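Local coordinates for protein monothiol glutaredoxin-S14, chloroplastic (Arabidopsis thaliana, PDB 3IPZ) that binds [2Fe-2S] clusters in chloroplasts, as a bridged homodimer or with BOLA1, and may donate them to other proteins, at residues E82-G86 and C87-L91; Q41-N45 and L46-F50; E59-R62 and Q63-E67. One frame throughout, in Å; residues are numbered along the deposited sequence.

Contact 1 (E82-G86 and C87-L91); sequences EFFGG and CDITL
Thr90 reaches back to the carbonyl of Gly86, the N-cap residue of helix 87-96, and binds it twice. Its backbone N gives the ordinary first-turn bond, 3.1 Å from Thr90 N to Gly86 O. Its hydroxyl adds a second bond, with Thr90 OG1 donating to Gly86 O at 2.8 Å. The two donors approach differently. The backbone N lies 17° from the carbonyl plane, while OG1 stands well above that plane and not on a lone pair. The hydroxyl gets there because OG1 sits beside the Thr90 backbone N and anti to its carbonyl carbon (chi1 -59°). The same OG1 lies at the edge of the Phe84 ring, near its plane, 4.2 Å from Phe84 CD2.

Ile89 supplies the apolar part. Its CB points toward the strand, and the CG2 branch does the touching. That methyl group rests 3.7 Å from Phe84 O and 4.1 Å from Gly85 CA. Gly85 has no side chain, so the methyl lies close to its CA. It also meets the ring, with Phe84 CE2 4.3 Å from Ile89 CG2.

Phe84 and Gly85 both pair through their backbones with Leu77 on strand 76-79, a classic beta bulge at the edge of the sheet. Glu98 and Glu102 of helix 98-108 also touch Phe84. The chain then turns into the helix at 84° to the strand. Cys87 and Asp88, in the first turn, belong by similarity to the glutathione site of the glutaredoxin fold. The bond to Cys87 CB points away from the strand, though CB itself touches Gly86 C. With two donors on Gly86 O, the residue before this site is tied to the first turn, and the buried Thr90 hydroxyl has an acceptor.

Contact 2 (Q41-N45 and L46-F50); sequences QILKN and LNVPF
Leu43 and Phe50 make the main apolar contact across the end of helix 34-45. Leu43 CD1 sits over the centre of the Phe50 ring in a CH-pi contact, 3.7 Å from the centroid and 11° off the ring normal. Leu43 CB also reaches the ring at Phe50 CE1. The ring comes back over the helix because Phe50 CG stands between its backbone N and carbonyl carbon (chi1 64°). The other Leu43 methyl, CD2, lies 4.3 Å from Val48 CG2.

Backbone bonds close the helix. Leu46 N donates to Ile42 O at 3.2 Å. Asn47 has a positive phi (59°), and a Schellman motif ends the helix. Asn47 N meets Lys44 O from above the carbonyl plane, and Val48 N makes a weak bond to Leu43 O. The chain leads on to strand 51-54, and Val48 and Phe50 touch Val20 of strand 20-24.

Two waters add to the exposed side. One donates to Lys44 O at 2.9 Å and weakly to Asn47 OD1. The other donates to Asn45 O and accepts weakly from Asn47 ND2. The last helical carbonyls are thus met by backbone N-H groups and water, while Leu43 packs against Phe50 and Val48.

Contact 3 (E59-R62 and Q63-E67); sequences EMLR and QGLKE
Glu59 and Gln63 meet one turn apart on helix 59-69, which belongs to the thioredoxin-like glutaredoxin fold. Gln63 N donates to Glu59 O at 2.9 Å. Similar i to i+4 bonds join Met60 to Gly64, Leu61 to Leu65 and Arg62 to Lys66.

The Gln63 side chain can be followed outward. CB lies 3.5 Å from Glu59 O. CG is anti to the carbonyl carbon (chi1 -74°), which keeps it on the Glu59 side, 3.6 Å from Glu59 O. The chain then runs extended to CD, which comes within 3.8 Å of Glu59 OE1. At the tip, NE2 donates to Glu59 OE1 at 2.9 Å. NE2 approaches OE1 on its anti side, 23° out of the carboxylate plane, and OE1 lies in the Gln63 amide plane. The Glu59 chain bends at chi2 to bring its carboxylate there.

The same carboxylate holds Arg62 in a salt bridge. Arg62 NE meets Glu59 OE2 on its syn side, and weaker bonds run from NE and NH2 to OE1. Glu59 therefore serves two side chains and probably offsets the charge of Arg62. This bears on the pocket, since Arg62, by similarity, and Lys66, by inference, bind glutathione. Arg62 and Lys66 lie side by side and point the same way, as would suit an anionic ligand. Phe74, another residue of that site by similarity, touches both Arg62 and Leu65.

Another line of the helix is apolar. Leu65 packs on Ile55, and it also runs side by side with Leu61. The closest atoms of Leu61 and Leu65 are two methyl groups, Leu61 CD1 and Leu65 CD1, 3.6 Å apart.

Contacts 1 and 3 probably both contribute to the glutathione site. Contact 1 holds Cys87 and Asp88; contact 3 holds Arg62 and Lys66. Their centres are about 17 Å apart and their nearest atoms about 7 Å. The Cys87 side chain is about 4 Å from that of Phe35, an inferred [2Fe-2S] site residue. The Arg62 side chain is about 6 Å from that of Lys25, also of the glutathione site by similarity. Contact 2 lies next to contact 1, centres about 14 Å and nearest atoms about 4 Å apart. Phe94, later on helix 87-96, packs on Ile42, Asn45 and Leu46. Contacts 2 and 3 lie on opposite sides of the chain's centre, their centres about 25 Å apart.

Contact 1 (E82-G86 and C87-L91)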
loop_
_atom_site.group_PDB
_atom_site.type_symbol
_atom_site.label_atom_id
_atom_site.label_comp_id
_atom_site.label_asym_id
_atom_site.label_seq_id
_atom_site.Cartn_x
_atom_site.Cartn_y
_atom_site.Cartn_z
ATOM N N GLU A 82 7.849 -4.130 -2.322
ATOM C CA GLU A 82 7.199 -5.431 -2.490
ATOM C C GLU A 82 5.809 -5.350 -1.895
ATOM O O GLU A 82 5.624 -4.746 -0.842
ATOM C CB GLU A 82 7.985 -6.540 -1.783
ATOM C CG GLU A 82 9.407 -6.727 -2.311
ATOM C CD GLU A 82 9.441 -7.246 -3.746
ATOM O OE1 GLU A 82 10.519 -7.175 -4.383
ATOM O OE2 GLU A 82 8.395 -7.731 -4.234
ATOM N N PHE A 83 4.830 -5.942 -2.575
ATOM C CA PHE A 83 3.461 -5.925 -2.085
ATOM C C PHE A 83 3.386 -6.708 -0.765
ATOM O O PHE A 83 3.727 -7.889 -0.709
ATOM C CB PHE A 83 2.526 -6.540 -3.130
ATOM C CG PHE A 83 1.121 -6.728 -2.650
ATOM C CD1 PHE A 83 0.367 -5.642 -2.220
ATOM C CD2 PHE A 83 0.556 -8.002 -2.600
ATOM C CE1 PHE A 83 -0.947 -5.820 -1.737
ATOM C CE2 PHE A 83 -0.747 -8.189 -2.121
ATOM C CZ PHE A 83 -1.498 -7.089 -1.688
ATOM N N PHE A 84 2.945 -6.043 0.296
ATOM C CA PHE A 84 2.844 -6.697 1.592
ATOM C C PHE A 84 1.483 -7.353 1.791
ATOM O O PHE A 84 1.409 -8.492 2.227
ATOM C CB PHE A 84 3.099 -5.703 2.723
ATOM C CG PHE A 84 3.205 -6.349 4.064
ATOM C CD1 PHE A 84 4.360 -7.053 4.419
ATOM C CD2 PHE A 84 2.136 -6.306 4.955
ATOM C CE1 PHE A 84 4.450 -7.705 5.634
ATOM C CE2 PHE A 84 2.214 -6.958 6.183
ATOM C CZ PHE A 84 3.370 -7.660 6.525
ATOM N N GLY A 85 0.405 -6.638 1.481
ATOM C CA GLY A 85 -0.912 -7.233 1.635
ATOM C C GLY A 85 -2.043 -6.235 1.721
ATOM O O GLY A 85 -1.807 -5.020 1.722
ATOM N N GLY A 86 -3.274 -6.749 1.772
ATOM C CA GLY A 86 -4.432 -5.882 1.883
ATOM C C GLY A 86 -4.727 -5.642 3.354
ATOM O O GLY A 86 -3.865 -5.856 4.206
ATOM N N CYS A 87 -5.952 -5.223 3.659
ATOM C CA CYS A 87 -6.340 -4.950 5.038
ATOM C C CYS A 87 -6.138 -6.106 6.035
ATOM O O CYS A 87 -5.400 -5.949 7.017
ATOM C CB CYS A 87 -7.802 -4.490 5.092
ATOM S SG CYS A 87 -8.250 -3.719 6.684
ATOM N N ASP A 88 -6.781 -7.251 5.784
ATOM C CA ASP A 88 -6.698 -8.403 6.687
ATOM C C ASP A 88 -5.277 -8.841 7.006
ATOM O O ASP A 88 -4.939 -9.091 8.159
ATOM C CB ASP A 88 -7.473 -9.600 6.132
ATOM C CG ASP A 88 -8.962 -9.356 6.068
ATOM O OD1 ASP A 88 -9.528 -8.875 7.073
ATOM O OD2 ASP A 88 -9.572 -9.651 5.020
ATOM N N ILE A 89 -4.446 -8.938 5.985
ATOM C CA ILE A 89 -3.073 -9.345 6.186
ATOM C C ILE A 89 -2.239 -8.292 6.935
ATOM O O ILE A 89 -1.370 -8.643 7.737
ATOM C CB ILE A 89 -2.437 -9.718 4.832
ATOM C CG1 ILE A 89 -2.953 -11.100 4.429
ATOM C CG2 ILE A 89 -0.913 -9.700 4.912
ATOM C CD1 ILE A 89 -2.708 -11.479 2.970
ATOM N N THR A 90 -2.524 -7.012 6.697
ATOM C CA THR A 90 -1.799 -5.934 7.368
ATOM C C THR A 90 -2.184 -5.857 8.843
ATOM O O THR A 90 -1.341 -5.600 9.705
ATOM C CB THR A 90 -2.086 -4.552 6.723
ATOM O OG1 THR A 90 -1.711 -4.574 5.342
ATOM C CG2 THR A 90 -1.291 -3.459 7.441
ATOM N N LEU A 91 -3.461 -6.085 9.127
ATOM C CA LEU A 91 -3.955 -6.042 10.497
ATOM C C LEU A 91 -3.329 -7.179 11.295
ATOM O O LEU A 91 -2.871 -6.988 12.422
ATOM C CB LEU A 91 -5.476 -6.189 10.511
ATOM C CG LEU A 91 -6.272 -5.480 11.613
ATOM C CD1 LEU A 91 -7.495 -6.326 11.924
ATOM C CD2 LEU A 91 -5.448 -5.295 12.880
#

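Contact 2 (Q41-N45 and L46-F50)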
loop_
_atom_site.group_PDB
_atom_site.type_symbol
_atom_site.label_atom_id
_atom_site.label_comp_id
_atom_site.label_asym_id
_atom_site.label_seq_id
_atom_site.Cartn_x
_atom_site.Cartn_y
_atom_site.Cartn_z
ATOM N N GLN A 41 -4.315 4.214 10.402
ATOM C CA GLN A 41 -4.148 4.271 11.854
ATOM C C GLN A 41 -3.036 3.328 12.317
ATOM O O GLN A 41 -2.267 3.664 13.219
ATOM C CB GLN A 41 -5.462 3.944 12.572
ATOM C CG GLN A 41 -6.597 4.939 12.297
ATOM C CD GLN A 41 -6.132 6.399 12.313
ATOM O OE1 GLN A 41 -5.548 6.872 13.292
ATOM N NE2 GLN A 41 -6.400 7.118 11.222
ATOM N N ILE A 42 -2.949 2.151 11.699
ATOM C CA ILE A 42 -1.896 1.204 12.049
ATOM C C ILE A 42 -0.565 1.917 11.805
ATOM O O ILE A 42 0.295 1.972 12.685
ATOM C CB ILE A 42 -1.898 -0.070 11.143
ATOM C CG1 ILE A 42 -3.187 -0.861 11.299
ATOM C CG2 ILE A 42 -0.731 -0.958 11.490
ATOM C CD1 ILE A 42 -3.562 -1.356 12.726
ATOM N N LEU A 43 -0.407 2.458 10.598
ATOM C CA LEU A 43 0.827 3.140 10.215
ATOM C C LEU A 43 1.141 4.366 11.059
ATOM O O LEU A 43 2.308 4.657 11.315
ATOM C CB LEU A 43 0.796 3.526 8.730
ATOM C CG LEU A 43 0.751 2.373 7.722
ATOM C CD1 LEU A 43 0.735 2.939 6.326
ATOM C CD2 LEU A 43 1.952 1.448 7.906
ATOM N N LYS A 44 0.114 5.093 11.481
ATOM C CA LYS A 44 0.343 6.263 12.322
ATOM C C LYS A 44 0.776 5.814 13.726
ATOM O O LYS A 44 1.617 6.452 14.356
ATOM C CB LYS A 44 -0.916 7.131 12.405
ATOM C CG LYS A 44 -1.212 7.937 11.137
ATOM C CD LYS A 44 -2.321 8.964 11.366
ATOM C CE LYS A 44 -2.558 9.822 10.125
ATOM N NZ LYS A 44 -3.552 10.912 10.349
ATOM N N ASN A 45 0.203 4.708 14.196
ATOM C CA ASN A 45 0.524 4.148 15.502
ATOM C C ASN A 45 2.016 3.797 15.600
ATOM O O ASN A 45 2.672 4.077 16.613
ATOM C CB ASN A 45 -0.311 2.883 15.732
ATOM C CG ASN A 45 0.077 2.140 17.008
ATOM O OD1 ASN A 45 -0.410 2.453 18.095
ATOM N ND2 ASN A 45 0.966 1.156 16.880
ATOM N N LEU A 46 2.544 3.193 14.537
ATOM C CA LEU A 46 3.945 2.769 14.493
ATOM C C LEU A 46 4.936 3.882 14.196
ATOM O O LEU A 46 6.145 3.658 14.218
ATOM C CB LEU A 46 4.132 1.655 13.458
ATOM C CG LEU A 46 3.245 0.413 13.605
ATOM C CD1 LEU A 46 3.602 -0.586 12.521
ATOM C CD2 LEU A 46 3.427 -0.213 14.978
ATOM N N ASN A 47 4.429 5.077 13.917
ATOM C CA ASN A 47 5.298 6.214 13.617
ATOM C C ASN A 47 6.200 5.958 12.419
ATOM O O ASN A 47 7.328 6.443 12.358
ATOM C CB ASN A 47 6.153 6.576 14.840
ATOM C CG ASN A 47 5.367 7.339 15.889
ATOM O OD1 ASN A 47 4.949 8.476 15.658
ATOM N ND2 ASN A 47 5.148 6.716 17.042
ATOM N N VAL A 48 5.697 5.193 11.461
ATOM C CA VAL A 48 6.460 4.903 10.258
ATOM C C VAL A 48 6.028 5.913 9.199
ATOM O O VAL A 48 4.836 6.164 9.019
ATOM C CB VAL A 48 6.208 3.434 9.751
ATOM C CG1 VAL A 48 5.149 2.755 10.599
ATOM C CG2 VAL A 48 5.777 3.428 8.297
ATOM N N PRO A 49 6.996 6.538 8.515
ATOM C CA PRO A 49 6.651 7.514 7.477
ATOM C C PRO A 49 6.199 6.753 6.234
ATOM O O PRO A 49 6.711 5.663 5.950
ATOM C CB PRO A 49 7.966 8.260 7.258
ATOM C CG PRO A 49 8.995 7.193 7.483
ATOM C CD PRO A 49 8.456 6.440 8.696
ATOM N N PHE A 50 5.247 7.310 5.495
ATOM C CA PHE A 50 4.769 6.633 4.300
ATOM C C PHE A 50 4.100 7.559 3.296
ATOM O O PHE A 50 3.714 8.682 3.624
ATOM C CB PHE A 50 3.786 5.523 4.686
ATOM C CG PHE A 50 2.523 6.027 5.335
ATOM C CD1 PHE A 50 2.521 6.434 6.667
ATOM C CD2 PHE A 50 1.337 6.118 4.599
ATOM C CE1 PHE A 50 1.361 6.928 7.261
ATOM C CE2 PHE A 50 0.168 6.612 5.180
ATOM C CZ PHE A 50 0.182 7.018 6.516
HETATM O O HOH W 1 1.778 8.114 16.713
HETATM O O HOH W 2 2.175 6.289 18.475
#

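Contact 3 (E59-R62 and Q63-E67)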
loop_
_atom_site.group_PDB
_atom_site.type_symbol
_atom_site.label_atom_id
_atom_site.label_comp_id
_atom_site.label_asym_id
_atom_site.label_seq_id
_atom_site.Cartn_x
_atom_site.Cartn_y
_atom_site.Cartn_z
ATOM N N GLU A 59 -8.768 5.577 -12.549
ATOM C CA GLU A 59 -9.132 4.193 -12.803
ATOM C C GLU A 59 -8.061 3.306 -13.402
ATOM O O GLU A 59 -7.950 2.139 -13.032
ATOM C CB GLU A 59 -10.395 4.121 -13.670
ATOM C CG GLU A 59 -11.680 4.132 -12.853
ATOM C CD GLU A 59 -11.754 2.969 -11.869
ATOM O OE1 GLU A 59 -11.916 1.812 -12.322
ATOM O OE2 GLU A 59 -11.637 3.216 -10.645
ATOM N N MET A 60 -7.277 3.835 -14.332
ATOM C CA MET A 60 -6.237 3.024 -14.952
ATOM C C MET A 60 -5.265 2.520 -13.885
ATOM O O MET A 60 -4.883 1.344 -13.881
ATOM C CB MET A 60 -5.480 3.835 -16.008
ATOM C CG MET A 60 -4.547 2.992 -16.868
ATOM S SD MET A 60 -3.701 3.930 -18.161
ATOM C CE MET A 60 -5.073 4.218 -19.306
ATOM N N LEU A 61 -4.876 3.408 -12.972
ATOM C CA LEU A 61 -3.945 3.031 -11.919
ATOM C C LEU A 61 -4.568 1.968 -11.015
ATOM O O LEU A 61 -3.924 0.963 -10.693
ATOM C CB LEU A 61 -3.541 4.261 -11.105
ATOM C CG LEU A 61 -2.724 3.972 -9.844
ATOM C CD1 LEU A 61 -1.408 3.324 -10.222
ATOM C CD2 LEU A 61 -2.484 5.256 -9.087
ATOM N N ARG A 62 -5.824 2.191 -10.636
ATOM C CA ARG A 62 -6.574 1.277 -9.777
ATOM C C ARG A 62 -6.630 -0.113 -10.379
ATOM O O ARG A 62 -6.238 -1.096 -9.741
ATOM C CB ARG A 62 -8.002 1.790 -9.582
ATOM C CG ARG A 62 -8.761 1.146 -8.427
ATOM C CD ARG A 62 -10.189 1.672 -8.348
ATOM N NE ARG A 62 -11.075 1.020 -9.313
ATOM C CZ ARG A 62 -11.652 -0.170 -9.133
ATOM N NH1 ARG A 62 -11.450 -0.862 -8.014
ATOM N NH2 ARG A 62 -12.428 -0.680 -10.081
ATOM N N GLN A 63 -7.125 -0.192 -11.610
ATOM C CA GLN A 63 -7.236 -1.470 -12.295
ATOM C C GLN A 63 -5.874 -2.114 -12.552
ATOM O O GLN A 63 -5.752 -3.340 -12.542
ATOM C CB GLN A 63 -8.038 -1.299 -13.593
ATOM C CG GLN A 63 -9.549 -1.106 -13.333
ATOM C CD GLN A 63 -10.353 -0.835 -14.602
ATOM O OE1 GLN A 63 -10.309 -1.614 -15.556
ATOM N NE2 GLN A 63 -11.098 0.271 -14.612
ATOM N N GLY A 64 -4.849 -1.294 -12.764
ATOM C CA GLY A 64 -3.516 -1.832 -12.984
ATOM C C GLY A 64 -2.939 -2.435 -11.705
ATOM O O GLY A 64 -2.308 -3.495 -11.728
ATOM N N LEU A 65 -3.161 -1.767 -10.577
ATOM C CA LEU A 65 -2.653 -2.261 -9.305
ATOM C C LEU A 65 -3.320 -3.577 -8.896
ATOM O O LEU A 65 -2.672 -4.457 -8.336
ATOM C CB LEU A 65 -2.829 -1.188 -8.225
ATOM C CG LEU A 65 -1.727 -0.121 -8.237
ATOM C CD1 LEU A 65 -2.142 1.098 -7.427
ATOM C CD2 LEU A 65 -0.456 -0.721 -7.688
ATOM N N LYS A 66 -4.610 -3.718 -9.177
ATOM C CA LYS A 66 -5.303 -4.953 -8.849
ATOM C C LYS A 66 -4.584 -6.122 -9.527
ATOM O O LYS A 66 -4.441 -7.198 -8.953
ATOM C CB LYS A 66 -6.761 -4.904 -9.327
ATOM C CG LYS A 66 -7.672 -4.013 -8.500
ATOM C CD LYS A 66 -9.080 -3.908 -9.101
ATOM C CE LYS A 66 -9.778 -5.276 -9.167
ATOM N NZ LYS A 66 -11.225 -5.199 -9.543
ATOM N N GLU A 67 -4.119 -5.907 -10.750
ATOM C CA GLU A 67 -3.438 -6.963 -11.477
ATOM C C GLU A 67 -1.993 -7.102 -11.034
ATOM O O GLU A 67 -1.501 -8.210 -10.868
ATOM C CB GLU A 67 -3.485 -6.701 -12.982
ATOM C CG GLU A 67 -3.032 -7.902 -13.800
ATOM C CD GLU A 67 -3.104 -7.656 -15.297
ATOM O OE1 GLU A 67 -4.181 -7.231 -15.772
ATOM O OE2 GLU A 67 -2.090 -7.896 -15.995
#